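Long-range contacts in hookworm platelet inhibitor 1 (Ancylostoma caninum, PDB 4TPV), which inhibits platelet aggregation and adhesion, blocking attachment of resting platelets to fibrinogen and collagen, and may act by binding the platelet integrins for these ligands: residues 15-19 / 79-84; 48-52 / 119-123; 53-59 / 122-127; 67-73 / 131-137. One frame throughout, in Å; residues are numbered along the deposited sequence.

Contact 1 of 4, residues 15-19 / 79-84; sequences MREMF and NIPLEA
Pro81 pushes its ring between Met15, Met18 and Phe19, and nearly every atom of that ring finds a partner on helix 13-34. Its CB comes first: it stands over the centre of the Phe19 ring, 4.1 Å from the centroid and only 5° off the ring normal, a CH-pi contact made squarely on the aromatic face. The neighbouring CG is shared by two residues, meeting Met18 CB at 3.8 Å and Phe19 CE2 at 4.0 Å. Next round the ring, CD lies 4.2 Å from Met15 CE. Met15 bends at its last torsion (chi3 55°), and this bend is what carries the methyl to Pro81 and, at 4.0 Å, to Ile80 CB. Residues 15-19 and 80-84 run roughly parallel (28°), their axes 9.5 Å apart at closest, and both helices lie on the same side of the central sheet in the alpha-beta-alpha sandwich of the CAP domain. Phe19 fills the space between them and the sheet, where it also reaches Val133, Cys135 and Cys122. Ala84 CB sits near the plane of the Phe19 ring, at its edge, while Ile80 CG2 approaches Phe19 CZ obliquely. Away from the sheet, the extended Met18 chain brings SD to 3.6 Å from Asn79 ND2. The other branch of that amide has its own task: Asn79 is the N-cap of helix 80-89, and its OD1 accepts a capping hydrogen bond from Leu82 N at 2.9 Å, with the donor somewhat tilted from the carbonyl plane.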
loop_
_atom_site.group_PDB
_atom_site.type_symbol
_atom_site.label_atom_id
_atom_site.label_comp_id
_atom_site.label_asym_id
_atom_site.label_seq_id
_atom_site.Cartn_x
_atom_site.Cartn_y
_atom_site.Cartn_z
ATOM N N MET A 15 -7.495 -12.761 -3.598
ATOM C CA MET A 15 -6.860 -11.569 -4.146
ATOM C C MET A 15 -6.543 -10.525 -3.070
ATOM O O MET A 15 -5.556 -9.811 -3.182
ATOM C CB MET A 15 -7.740 -10.943 -5.218
ATOM C CG MET A 15 -7.985 -11.848 -6.419
ATOM S SD MET A 15 -9.169 -11.110 -7.567
ATOM C CE MET A 15 -8.334 -9.543 -7.837
ATOM N N ARG A 16 -7.402 -10.418 -2.056
ATOM C CA ARG A 16 -7.136 -9.485 -0.956
ATOM C C ARG A 16 -5.817 -9.864 -0.313
ATOM O O ARG A 16 -4.972 -9.015 -0.065
ATOM C CB ARG A 16 -8.270 -9.478 0.076
ATOM C CG ARG A 16 -9.588 -8.975 -0.483
ATOM C CD ARG A 16 -10.706 -9.093 0.530
ATOM N NE ARG A 16 -11.910 -8.447 0.020
ATOM C CZ ARG A 16 -12.993 -9.086 -0.418
ATOM N NH1 ARG A 16 -13.061 -10.414 -0.374
ATOM N NH2 ARG A 16 -14.024 -8.385 -0.882
ATOM N N GLU A 17 -5.627 -11.161 -0.082
ATOM C CA GLU A 17 -4.383 -11.664 0.477
ATOM C C GLU A 17 -3.205 -11.399 -0.468
ATOM O O GLU A 17 -2.134 -10.993 -0.019
ATOM C CB GLU A 17 -4.512 -13.165 0.784
ATOM C CG GLU A 17 -3.412 -13.707 1.668
ATOM C CD GLU A 17 -3.664 -15.152 2.075
ATOM O OE1 GLU A 17 -4.190 -15.924 1.242
ATOM O OE2 GLU A 17 -3.352 -15.510 3.231
ATOM N N MET A 18 -3.405 -11.587 -1.768
ATOM C CA MET A 18 -2.350 -11.335 -2.737
ATOM C C MET A 18 -1.950 -9.865 -2.666
ATOM O O MET A 18 -0.782 -9.556 -2.604
ATOM C CB MET A 18 -2.778 -11.716 -4.153
ATOM C CG MET A 18 -2.886 -13.224 -4.371
ATOM S SD MET A 18 -3.710 -13.554 -5.941
ATOM C CE MET A 18 -3.926 -15.341 -5.850
ATOM N N PHE A 19 -2.921 -8.964 -2.612
ATOM C CA PHE A 19 -2.591 -7.543 -2.518
ATOM C C PHE A 19 -1.777 -7.239 -1.261
ATOM O O PHE A 19 -0.786 -6.508 -1.309
ATOM C CB PHE A 19 -3.864 -6.694 -2.515
ATOM C CG PHE A 19 -4.365 -6.319 -3.885
ATOM C CD1 PHE A 19 -3.664 -5.431 -4.678
ATOM C CD2 PHE A 19 -5.573 -6.804 -4.346
ATOM C CE1 PHE A 19 -4.152 -5.062 -5.933
ATOM C CE2 PHE A 19 -6.060 -6.439 -5.589
ATOM C CZ PHE A 19 -5.342 -5.558 -6.386
ATOM N N ASN A 79 -1.674 -11.540 -13.268
ATOM C CA ASN A 79 -2.930 -11.406 -12.558
ATOM C C ASN A 79 -3.087 -9.970 -12.069
ATOM O O ASN A 79 -2.178 -9.142 -12.224
ATOM C CB ASN A 79 -3.045 -12.435 -11.418
ATOM C CG ASN A 79 -2.215 -12.088 -10.184
ATOM O OD1 ASN A 79 -1.468 -11.106 -10.154
ATOM N ND2 ASN A 79 -2.333 -12.922 -9.159
ATOM N N ILE A 80 -4.264 -9.651 -11.537
ATOM C CA ILE A 80 -4.588 -8.260 -11.249
ATOM C C ILE A 80 -3.687 -7.645 -10.162
ATOM O O ILE A 80 -3.119 -6.570 -10.376
ATOM C CB ILE A 80 -6.084 -8.133 -10.889
ATOM C CG1 ILE A 80 -6.910 -8.447 -12.139
ATOM C CG2 ILE A 80 -6.399 -6.746 -10.371
ATOM C CD1 ILE A 80 -8.414 -8.333 -11.940
ATOM N N PRO A 81 -3.493 -8.330 -9.023
ATOM C CA PRO A 81 -2.596 -7.772 -8.006
ATOM C C PRO A 81 -1.168 -7.532 -8.525
ATOM O O PRO A 81 -0.602 -6.474 -8.239
ATOM C CB PRO A 81 -2.620 -8.834 -6.894
ATOM C CG PRO A 81 -3.946 -9.500 -7.049
ATOM C CD PRO A 81 -4.196 -9.536 -8.535
ATOM N N LEU A 82 -0.596 -8.461 -9.293
ATOM C CA LEU A 82 0.740 -8.231 -9.838
ATOM C C LEU A 82 0.766 -7.148 -10.904
ATOM O O LEU A 82 1.718 -6.370 -10.953
ATOM C CB LEU A 82 1.333 -9.520 -10.422
ATOM C CG LEU A 82 1.727 -10.539 -9.355
ATOM C CD1 LEU A 82 1.992 -11.867 -10.042
ATOM C CD2 LEU A 82 2.979 -10.053 -8.589
ATOM N N GLU A 83 -0.261 -7.084 -11.752
ATOM C CA GLU A 83 -0.295 -6.060 -12.804
ATOM C C GLU A 83 -0.266 -4.668 -12.164
ATOM O O GLU A 83 0.543 -3.817 -12.554
ATOM C CB GLU A 83 -1.524 -6.266 -13.713
ATOM C CG GLU A 83 -1.512 -5.516 -15.047
ATOM C CD GLU A 83 -0.485 -6.037 -16.065
ATOM O OE1 GLU A 83 -0.314 -7.276 -16.246
ATOM O OE2 GLU A 83 0.136 -5.183 -16.722
ATOM N N ALA A 84 -1.085 -4.450 -11.144
ATOM C CA ALA A 84 -1.091 -3.171 -10.441
ATOM C C ALA A 84 0.184 -2.974 -9.628
ATOM O O ALA A 84 0.810 -1.912 -9.700
ATOM C CB ALA A 84 -2.314 -3.072 -9.524
#

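Contact 2 of 4, residues 48-52 / 119-123; sequences LEEKA and KLGCA
Glu49 and Gly121 bring their backbones into direct contact: Glu49 N is 3.5 Å from Gly121 CA, and the two CA atoms are 3.8 Å apart. With no side chain on Gly121, helix 46-56 can settle against strand 119-127: the axes of residues 48-52 and 119-123 come within 5.7 Å. Leu48 and Ala52 flank this point. Leu48 CB rests on Gly121 N while its CD1 branch reaches Lys119 CB at 3.8 Å. Ala52 CB lies 3.8 Å from Ala123 CB and also touches Gly121 O. The Glu49 chain leaves with CG anti to the backbone N (chi1 171°) and passes alongside the strand, CG lying 3.2 Å from Cys122 O. Beyond it, outside partners hold the carboxylate: salt bridges to Arg8 and Arg16 and a hydrogen bond with Tyr44 OH. The Tyr44 hydroxyl also bonds Cys122 N, positioning both partners. Strand 130-138 pairs along one edge of strand 119-127 through Gln136 and Val134. The helix thus sits on one face of the central sheet of the CAP alpha-beta-alpha sandwich. No hydrogen bond joins the segments; the helix is seated by shape, and the buried Glu49 carboxylate, flanked by two arginines, probably remains ionised.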
loop_
_atom_site.group_PDB
_atom_site.type_symbol
_atom_site.label_atom_id
_atom_site.label_comp_id
_atom_site.label_asym_id
_atom_site.label_seq_id
_atom_site.Cartn_x
_atom_site.Cartn_y
_atom_site.Cartn_z
ATOM N N LEU A 48 -11.289 0.513 4.249
ATOM C CA LEU A 48 -10.572 1.118 3.136
ATOM C C LEU A 48 -10.968 0.490 1.806
ATOM O O LEU A 48 -10.990 1.176 0.786
ATOM C CB LEU A 48 -9.065 0.990 3.335
ATOM C CG LEU A 48 -8.559 1.851 4.471
ATOM C CD1 LEU A 48 -7.036 1.771 4.514
ATOM C CD2 LEU A 48 -9.014 3.302 4.296
ATOM N N GLU A 49 -11.289 -0.805 1.810
ATOM C CA GLU A 49 -11.774 -1.421 0.577
ATOM C C GLU A 49 -13.057 -0.742 0.107
ATOM O O GLU A 49 -13.214 -0.453 -1.085
ATOM C CB GLU A 49 -12.019 -2.927 0.734
ATOM C CG GLU A 49 -12.734 -3.538 -0.488
ATOM C CD GLU A 49 -12.864 -5.055 -0.423
ATOM O OE1 GLU A 49 -14.009 -5.553 -0.573
ATOM O OE2 GLU A 49 -11.839 -5.739 -0.246
ATOM N N GLU A 50 -13.986 -0.486 1.026
ATOM C CA GLU A 50 -15.217 0.190 0.633
ATOM C C GLU A 50 -14.916 1.609 0.115
ATOM O O GLU A 50 -15.503 2.045 -0.875
ATOM C CB GLU A 50 -16.213 0.237 1.785
ATOM C CG GLU A 50 -17.362 1.222 1.551
ATOM C CD GLU A 50 -18.392 0.779 0.513
ATOM O OE1 GLU A 50 -18.246 -0.305 -0.090
ATOM O OE2 GLU A 50 -19.353 1.548 0.302
ATOM N N LYS A 51 -13.973 2.301 0.755
ATOM C CA LYS A 51 -13.556 3.622 0.286
ATOM C C LYS A 51 -12.979 3.513 -1.127
ATOM O O LYS A 51 -13.250 4.349 -2.011
ATOM C CB LYS A 51 -12.526 4.227 1.249
ATOM C CG LYS A 51 -12.156 5.682 0.981
ATOM C CD LYS A 51 -11.108 6.143 1.989
ATOM C CE LYS A 51 -10.683 7.584 1.720
ATOM N NZ LYS A 51 -9.455 7.954 2.486
ATOM N N ALA A 52 -12.206 2.461 -1.340
ATOM C CA ALA A 52 -11.609 2.238 -2.653
ATOM C C ALA A 52 -12.667 1.972 -3.722
ATOM O O ALA A 52 -12.542 2.470 -4.848
ATOM C CB ALA A 52 -10.599 1.077 -2.587
ATOM N N LYS A 119 -2.360 0.104 6.809
ATOM C CA LYS A 119 -3.628 -0.454 6.335
ATOM C C LYS A 119 -3.793 -0.186 4.841
ATOM O O LYS A 119 -3.398 0.868 4.339
ATOM C CB LYS A 119 -4.822 0.143 7.097
ATOM C CG LYS A 119 -4.887 -0.172 8.572
ATOM C CD LYS A 119 -6.023 0.627 9.215
ATOM C CE LYS A 119 -6.240 0.213 10.665
ATOM N NZ LYS A 119 -5.041 0.475 11.515
ATOM N N LEU A 120 -4.338 -1.158 4.115
ATOM C CA LEU A 120 -4.783 -0.911 2.748
ATOM C C LEU A 120 -6.097 -1.630 2.479
ATOM O O LEU A 120 -6.436 -2.618 3.143
ATOM C CB LEU A 120 -3.732 -1.360 1.711
ATOM C CG LEU A 120 -3.763 -2.857 1.360
ATOM C CD1 LEU A 120 -2.919 -3.125 0.114
ATOM C CD2 LEU A 120 -3.273 -3.697 2.528
ATOM N N GLY A 121 -6.825 -1.125 1.494
ATOM C CA GLY A 121 -7.998 -1.810 0.976
ATOM C C GLY A 121 -8.068 -1.489 -0.494
ATOM O O GLY A 121 -7.746 -0.372 -0.887
ATOM N N CYS A 122 -8.508 -2.452 -1.305
ATOM C CA CYS A 122 -8.440 -2.293 -2.765
ATOM C C CYS A 122 -9.756 -2.626 -3.475
ATOM O O CYS A 122 -10.651 -3.237 -2.899
ATOM C CB CYS A 122 -7.309 -3.156 -3.326
ATOM S SG CYS A 122 -5.665 -2.766 -2.654
ATOM N N ALA A 123 -9.858 -2.218 -4.740
ATOM C CA ALA A 123 -11.076 -2.367 -5.526
ATOM C C ALA A 123 -10.701 -2.623 -6.984
ATOM O O ALA A 123 -9.695 -2.106 -7.483
ATOM C CB ALA A 123 -11.955 -1.116 -5.404
#

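Contact 3 of 4, residues 53-59 / 122-127; sequences YKSAEKC and CAVVDC
Tyr53 lays one ring face on the methyl of Ala123, whose CB sits 3.3 Å from the ring centroid and 11° off the normal, a very tight CH-pi contact over the centre. Val125 extends this apolar patch toward the end of helix 46-56. Both branches of Val125 reach Ala56 CB, CG2 at 3.8 Å, and Val125 CG1 also touches Tyr53 CE1 at 3.8 Å. Ala56 of the helix thus closes on Ala123 and Val125 of the strand, backed by Val134 of the adjoining strand. Further out, the chain leaves the helix through a type I turn from Ala56 to Cys59. There Cys59 takes up a positive phi (63°), and its side chain points at the strand. The bond from Cys59 SG to Cys127 SG, 2.0 Å long, closes a disulfide with chi3 -85°. This links the C-terminal end of helix 46-56 to strand 119-127 of the CAP sheet. At the opposite end of the contact lies a polar margin. Val124 N, on the strand edge turned away from strand 130-138, gives a straight but weak hydrogen bond of 3.3 Å to Tyr53 OH. A water bridges the same hydroxyl to Val124 O, lying 2.7 Å from Tyr53 OH and donating to Val124 O at 3.0 Å. Arg8 adds a cation-pi interaction with the same ring. The hydroxyl thus engages both polar groups of Val124, one directly and one through water, while the disulfide fixes the far end covalently; between them, the helix end is held on the strand chiefly by apolar contact.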
loop_
_atom_site.group_PDB
_atom_site.type_symbol
_atom_site.label_atom_id
_atom_site.label_comp_id
_atom_site.label_asym_id
_atom_site.label_seq_id
_atom_site.Cartn_x
_atom_site.Cartn_y
_atom_site.Cartn_z
ATOM N N TYR A 53 -13.715 1.204 -3.385
ATOM C CA TYR A 53 -14.788 0.949 -4.351
ATOM C C TYR A 53 -15.566 2.226 -4.659
ATOM O O TYR A 53 -15.851 2.518 -5.818
ATOM C CB TYR A 53 -15.740 -0.175 -3.867
ATOM C CG TYR A 53 -15.288 -1.502 -4.398
ATOM C CD1 TYR A 53 -15.582 -1.882 -5.705
ATOM C CD2 TYR A 53 -14.483 -2.332 -3.642
ATOM C CE1 TYR A 53 -15.117 -3.073 -6.234
ATOM C CE2 TYR A 53 -13.998 -3.528 -4.164
ATOM C CZ TYR A 53 -14.327 -3.897 -5.464
ATOM O OH TYR A 53 -13.863 -5.073 -5.994
ATOM N N LYS A 54 -15.901 2.990 -3.633
ATOM C CA LYS A 54 -16.678 4.192 -3.843
ATOM C C LYS A 54 -15.916 5.154 -4.752
ATOM O O LYS A 54 -16.517 5.852 -5.575
ATOM C CB LYS A 54 -17.025 4.843 -2.499
ATOM C CG LYS A 54 -18.170 4.123 -1.757
ATOM C CD LYS A 54 -19.501 4.273 -2.495
ATOM C CE LYS A 54 -20.690 3.606 -1.763
ATOM N NZ LYS A 54 -20.745 2.115 -1.860
ATOM N N SER A 55 -14.591 5.155 -4.629
ATOM C CA SER A 55 -13.753 6.026 -5.452
ATOM C C SER A 55 -13.541 5.439 -6.847
ATOM O O SER A 55 -13.624 6.151 -7.858
ATOM C CB SER A 55 -12.398 6.266 -4.789
ATOM O OG SER A 55 -11.598 7.071 -5.634
ATOM N N ALA A 56 -13.266 4.137 -6.903
ATOM C CA ALA A 56 -13.044 3.457 -8.183
ATOM C C ALA A 56 -14.216 3.610 -9.139
ATOM O O ALA A 56 -14.022 3.753 -10.332
ATOM C CB ALA A 56 -12.767 1.977 -7.961
ATOM N N GLU A 57 -15.439 3.581 -8.622
ATOM C CA GLU A 57 -16.598 3.585 -9.501
ATOM C C GLU A 57 -16.782 4.920 -10.210
ATOM O O GLU A 57 -17.588 5.011 -11.140
ATOM C CB GLU A 57 -17.865 3.237 -8.717
ATOM C CG GLU A 57 -17.885 1.822 -8.199
ATOM C CD GLU A 57 -18.950 1.612 -7.139
ATOM O OE1 GLU A 57 -19.690 2.579 -6.834
ATOM O OE2 GLU A 57 -19.038 0.478 -6.613
ATOM N N LYS A 58 -16.047 5.947 -9.776
ATOM C CA LYS A 58 -16.075 7.228 -10.471
ATOM C C LYS A 58 -15.301 7.132 -11.779
ATOM O O LYS A 58 -15.453 7.972 -12.658
ATOM C CB LYS A 58 -15.505 8.339 -9.585
ATOM C CG LYS A 58 -16.291 8.558 -8.287
ATOM C CD LYS A 58 -15.690 9.739 -7.546
ATOM C CE LYS A 58 -16.171 9.867 -6.125
ATOM N NZ LYS A 58 -15.200 10.750 -5.386
ATOM N N CYS A 59 -14.469 6.104 -11.893
ATOM C CA CYS A 59 -13.770 5.786 -13.145
ATOM C C CYS A 59 -12.803 6.873 -13.599
ATOM O O CYS A 59 -12.586 7.045 -14.801
ATOM C CB CYS A 59 -14.773 5.497 -14.265
ATOM S SG CYS A 59 -15.510 3.820 -14.121
ATOM N N CYS A 122 -8.508 -2.452 -1.305
ATOM C CA CYS A 122 -8.440 -2.293 -2.765
ATOM C C CYS A 122 -9.756 -2.626 -3.475
ATOM O O CYS A 122 -10.651 -3.237 -2.899
ATOM C CB CYS A 122 -7.309 -3.156 -3.326
ATOM S SG CYS A 122 -5.665 -2.766 -2.654
ATOM N N ALA A 123 -9.858 -2.218 -4.740
ATOM C CA ALA A 123 -11.076 -2.367 -5.526
ATOM C C ALA A 123 -10.701 -2.623 -6.984
ATOM O O ALA A 123 -9.695 -2.106 -7.483
ATOM C CB ALA A 123 -11.955 -1.116 -5.404
ATOM N N VAL A 124 -11.487 -3.451 -7.650
ATOM C CA VAL A 124 -11.280 -3.768 -9.053
ATOM C C VAL A 124 -12.591 -3.522 -9.779
ATOM O O VAL A 124 -13.611 -4.116 -9.422
ATOM C CB VAL A 124 -10.824 -5.225 -9.225
ATOM C CG1 VAL A 124 -10.705 -5.566 -10.706
ATOM C CG2 VAL A 124 -9.493 -5.453 -8.502
ATOM N N VAL A 125 -12.593 -2.643 -10.782
ATOM C CA VAL A 125 -13.833 -2.298 -11.465
ATOM C C VAL A 125 -13.586 -2.165 -12.957
ATOM O O VAL A 125 -12.449 -1.971 -13.372
ATOM C CB VAL A 125 -14.433 -0.985 -10.948
ATOM C CG1 VAL A 125 -14.722 -1.056 -9.443
ATOM C CG2 VAL A 125 -13.512 0.168 -11.252
ATOM N N ASP A 126 -14.640 -2.290 -13.756
ATOM C CA ASP A 126 -14.526 -2.027 -15.184
ATOM C C ASP A 126 -15.013 -0.628 -15.520
ATOM O O ASP A 126 -16.106 -0.229 -15.125
ATOM C CB ASP A 126 -15.329 -3.047 -16.004
ATOM C CG ASP A 126 -15.191 -2.821 -17.515
ATOM O OD1 ASP A 126 -14.132 -3.186 -18.063
ATOM O OD2 ASP A 126 -16.130 -2.288 -18.149
ATOM N N CYS A 127 -14.205 0.099 -16.278
ATOM C CA CYS A 127 -14.613 1.394 -16.795
ATOM C C CYS A 127 -14.473 1.389 -18.296
ATOM O O CYS A 127 -13.350 1.435 -18.807
ATOM C CB CYS A 127 -13.760 2.506 -16.205
ATOM S SG CYS A 127 -13.875 2.650 -14.419
HETATM O O HOH W 1 -15.416 -6.003 -7.943
#

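Contact 4 of 4, residues 67-73 / 131-137; sequences EENVDVF and THVVCQY
From Glu67 to Phe73 the chain runs antiparallel to Thr131-Tyr137, with seven backbone hydrogen bonds and hydrogen-bonded pairs at Asn69-Cys135, Asp71-Val133 and Phe73-Thr131. On the face of Glu68, Val70 and Val72, the clearest contact is with His132: Val72 CG2 stands over the centre of the imidazole, 3.7 Å from the centroid and 8° off the normal. Val70 CG2 lies beside Val134 CG2 at 4.1 Å, both side chains pointing the same way. Glu68 stretches out with CG anti to the backbone N (chi1 -178°), carrying OE2 to within 3.4 Å of Val134 CG1. Its carboxylate is satisfied beyond the pair, by Ser55 OG and the backbone N of Ser64. The other face begins with Phe73, whose ring leans over the neighbouring strand: CE1 meets Thr131 CB at 3.8 Å and CE2 meets Val133 CG2 at 3.8 Å. At the far end, the Asn69 amide and the Tyr137 ring stand 67° apart, with Asn69 CG 3.5 Å from Tyr137 CE2. Asn111 and Asn108 hold that amide from helix 107-113, and His23 binds the tyrosine hydroxyl. Strand 68-73 is an outer strand of the central sheet, with helix 46-56 on one face and helices 13-34 and 80-89 on the other, the alpha-beta-alpha sandwich of CAP proteins.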
loop_
_atom_site.group_PDB
_atom_site.type_symbol
_atom_site.label_atom_id
_atom_site.label_comp_id
_atom_site.label_asym_id
_atom_site.label_seq_id
_atom_site.Cartn_x
_atom_site.Cartn_y
_atom_site.Cartn_z
ATOM N N GLU A 67 -3.904 9.573 -0.395
ATOM C CA GLU A 67 -3.791 8.176 0.036
ATOM C C GLU A 67 -4.446 7.172 -0.944
ATOM O O GLU A 67 -4.739 6.032 -0.589
ATOM C CB GLU A 67 -4.383 8.005 1.446
ATOM C CG GLU A 67 -3.331 7.826 2.573
ATOM C CD GLU A 67 -2.515 9.077 2.892
ATOM O OE1 GLU A 67 -2.993 10.198 2.646
ATOM O OE2 GLU A 67 -1.392 8.943 3.422
ATOM N N GLU A 68 -4.602 7.575 -2.194
ATOM C CA GLU A 68 -5.135 6.682 -3.208
ATOM C C GLU A 68 -4.118 6.367 -4.313
ATOM O O GLU A 68 -3.410 7.250 -4.806
ATOM C CB GLU A 68 -6.382 7.285 -3.826
ATOM C CG GLU A 68 -7.030 6.388 -4.851
ATOM C CD GLU A 68 -8.355 6.937 -5.294
ATOM O OE1 GLU A 68 -8.357 7.872 -6.103
ATOM O OE2 GLU A 68 -9.396 6.452 -4.795
ATOM N N ASN A 69 -4.053 5.089 -4.683
ATOM C CA ASN A 69 -3.321 4.648 -5.878
ATOM C C ASN A 69 -4.303 4.179 -6.946
ATOM O O ASN A 69 -5.306 3.533 -6.618
ATOM C CB ASN A 69 -2.352 3.505 -5.544
ATOM C CG ASN A 69 -1.070 3.974 -4.888
ATOM O OD1 ASN A 69 -0.875 5.156 -4.635
ATOM N ND2 ASN A 69 -0.183 3.023 -4.605
ATOM N N VAL A 70 -4.031 4.490 -8.213
ATOM C CA VAL A 70 -4.860 4.021 -9.315
ATOM C C VAL A 70 -4.004 3.396 -10.390
ATOM O O VAL A 70 -2.893 3.870 -10.662
ATOM C CB VAL A 70 -5.692 5.176 -9.921
ATOM C CG1 VAL A 70 -6.645 4.667 -11.019
ATOM C CG2 VAL A 70 -6.464 5.882 -8.825
ATOM N N ASP A 71 -4.510 2.312 -10.973
ATOM C CA ASP A 71 -3.904 1.737 -12.166
ATOM C C ASP A 71 -4.980 1.411 -13.175
ATOM O O ASP A 71 -6.078 1.020 -12.793
ATOM C CB ASP A 71 -3.111 0.489 -11.810
ATOM C CG ASP A 71 -2.230 0.004 -12.951
ATOM O OD1 ASP A 71 -1.821 0.818 -13.813
ATOM O OD2 ASP A 71 -1.950 -1.213 -12.968
ATOM N N VAL A 72 -4.673 1.587 -14.458
ATOM C CA VAL A 72 -5.639 1.397 -15.521
ATOM C C VAL A 72 -5.007 0.551 -16.625
ATOM O O VAL A 72 -3.939 0.898 -17.133
ATOM C CB VAL A 72 -6.116 2.747 -16.127
ATOM C CG1 VAL A 72 -7.098 2.511 -17.276
ATOM C CG2 VAL A 72 -6.732 3.636 -15.056
ATOM N N PHE A 73 -5.672 -0.534 -17.029
ATOM C CA PHE A 73 -5.148 -1.386 -18.112
ATOM C C PHE A 73 -6.218 -2.240 -18.762
ATOM O O PHE A 73 -7.304 -2.402 -18.223
ATOM C CB PHE A 73 -4.030 -2.316 -17.602
ATOM C CG PHE A 73 -4.415 -3.126 -16.385
ATOM C CD1 PHE A 73 -5.141 -4.298 -16.519
ATOM C CD2 PHE A 73 -4.054 -2.704 -15.109
ATOM C CE1 PHE A 73 -5.493 -5.047 -15.389
ATOM C CE2 PHE A 73 -4.406 -3.441 -13.984
ATOM C CZ PHE A 73 -5.128 -4.609 -14.125
ATOM N N THR A 131 -9.838 -2.143 -17.124
ATOM C CA THR A 131 -9.826 -2.457 -15.694
ATOM C C THR A 131 -9.183 -1.311 -14.935
ATOM O O THR A 131 -8.115 -0.848 -15.304
ATOM C CB THR A 131 -9.079 -3.768 -15.422
ATOM O OG1 THR A 131 -9.705 -4.822 -16.168
ATOM C CG2 THR A 131 -9.086 -4.115 -13.933
ATOM N N HIS A 132 -9.862 -0.836 -13.897
ATOM C CA HIS A 132 -9.277 0.103 -12.947
ATOM C C HIS A 132 -9.058 -0.630 -11.643
ATOM O O HIS A 132 -9.961 -1.280 -11.121
ATOM C CB HIS A 132 -10.173 1.323 -12.686
ATOM C CG HIS A 132 -10.282 2.282 -13.838
ATOM N ND1 HIS A 132 -10.469 3.632 -13.651
ATOM C CD2 HIS A 132 -10.216 2.090 -15.179
ATOM C CE1 HIS A 132 -10.531 4.234 -14.827
ATOM N NE2 HIS A 132 -10.373 3.324 -15.771
ATOM N N VAL A 133 -7.839 -0.542 -11.136
ATOM C CA VAL A 133 -7.515 -1.060 -9.831
ATOM C C VAL A 133 -7.228 0.141 -8.953
ATOM O O VAL A 133 -6.442 1.017 -9.343
ATOM C CB VAL A 133 -6.287 -1.976 -9.868
ATOM C CG1 VAL A 133 -5.961 -2.457 -8.458
ATOM C CG2 VAL A 133 -6.526 -3.143 -10.815
ATOM N N VAL A 134 -7.862 0.203 -7.785
ATOM C CA VAL A 134 -7.648 1.308 -6.839
ATOM C C VAL A 134 -7.346 0.739 -5.471
ATOM O O VAL A 134 -8.057 -0.152 -4.999
ATOM C CB VAL A 134 -8.897 2.228 -6.734
ATOM C CG1 VAL A 134 -8.735 3.217 -5.601
ATOM C CG2 VAL A 134 -9.173 2.921 -8.066
ATOM N N CYS A 135 -6.292 1.239 -4.838
ATOM C CA CYS A 135 -6.027 0.903 -3.455
ATOM C C CYS A 135 -6.009 2.179 -2.626
ATOM O O CYS A 135 -5.510 3.216 -3.064
ATOM C CB CYS A 135 -4.705 0.154 -3.303
ATOM S SG CYS A 135 -4.675 -1.544 -3.958
ATOM N N GLN A 136 -6.587 2.082 -1.437
ATOM C CA GLN A 136 -6.637 3.168 -0.482
ATOM C C GLN A 136 -5.808 2.766 0.725
ATOM O O GLN A 136 -5.827 1.600 1.154
ATOM C CB GLN A 136 -8.097 3.472 -0.077
ATOM C CG GLN A 136 -8.935 4.043 -1.213
ATOM C CD GLN A 136 -8.913 5.553 -1.247
ATOM O OE1 GLN A 136 -8.278 6.198 -0.406
ATOM N NE2 GLN A 136 -9.610 6.136 -2.225
ATOM N N TYR A 137 -5.056 3.723 1.259
ATOM C CA TYR A 137 -4.145 3.452 2.358
ATOM C C TYR A 137 -4.477 4.275 3.594
ATOM O O TYR A 137 -5.189 5.296 3.529
ATOM C CB TYR A 137 -2.702 3.726 1.908
ATOM C CG TYR A 137 -2.323 2.934 0.675
ATOM C CD1 TYR A 137 -1.867 1.629 0.775
ATOM C CD2 TYR A 137 -2.482 3.476 -0.603
ATOM C CE1 TYR A 137 -1.540 0.878 -0.378
ATOM C CE2 TYR A 137 -2.160 2.741 -1.746
ATOM C CZ TYR A 137 -1.674 1.448 -1.626
ATOM O OH TYR A 137 -1.348 0.732 -2.763
HETATM O O HOH W 2 -8.918 -5.329 -18.515
#

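From the N terminus, helix 13-34 opens contact 1, which closes when the chain returns through helix 80-89. Before that return, helix 46-56 starts contacts 2 and 3 and strand 68-73 starts contact 4, so contact 1 crosses the other three. Contacts 2 and 3 both close on strand 119-127, sharing Cys122 and Ala123, and contact 4 closes on the next strand, 130-138, crossing them both; none is nested wholly within another. The Cys122-Cys135 disulfide joins the neighbouring strands, and Phe19 of contact 1 packs against Cys122. The Arg16-Glu49 salt bridge ties helix 13-34 to helix 46-56, on the opposite face of the sheet.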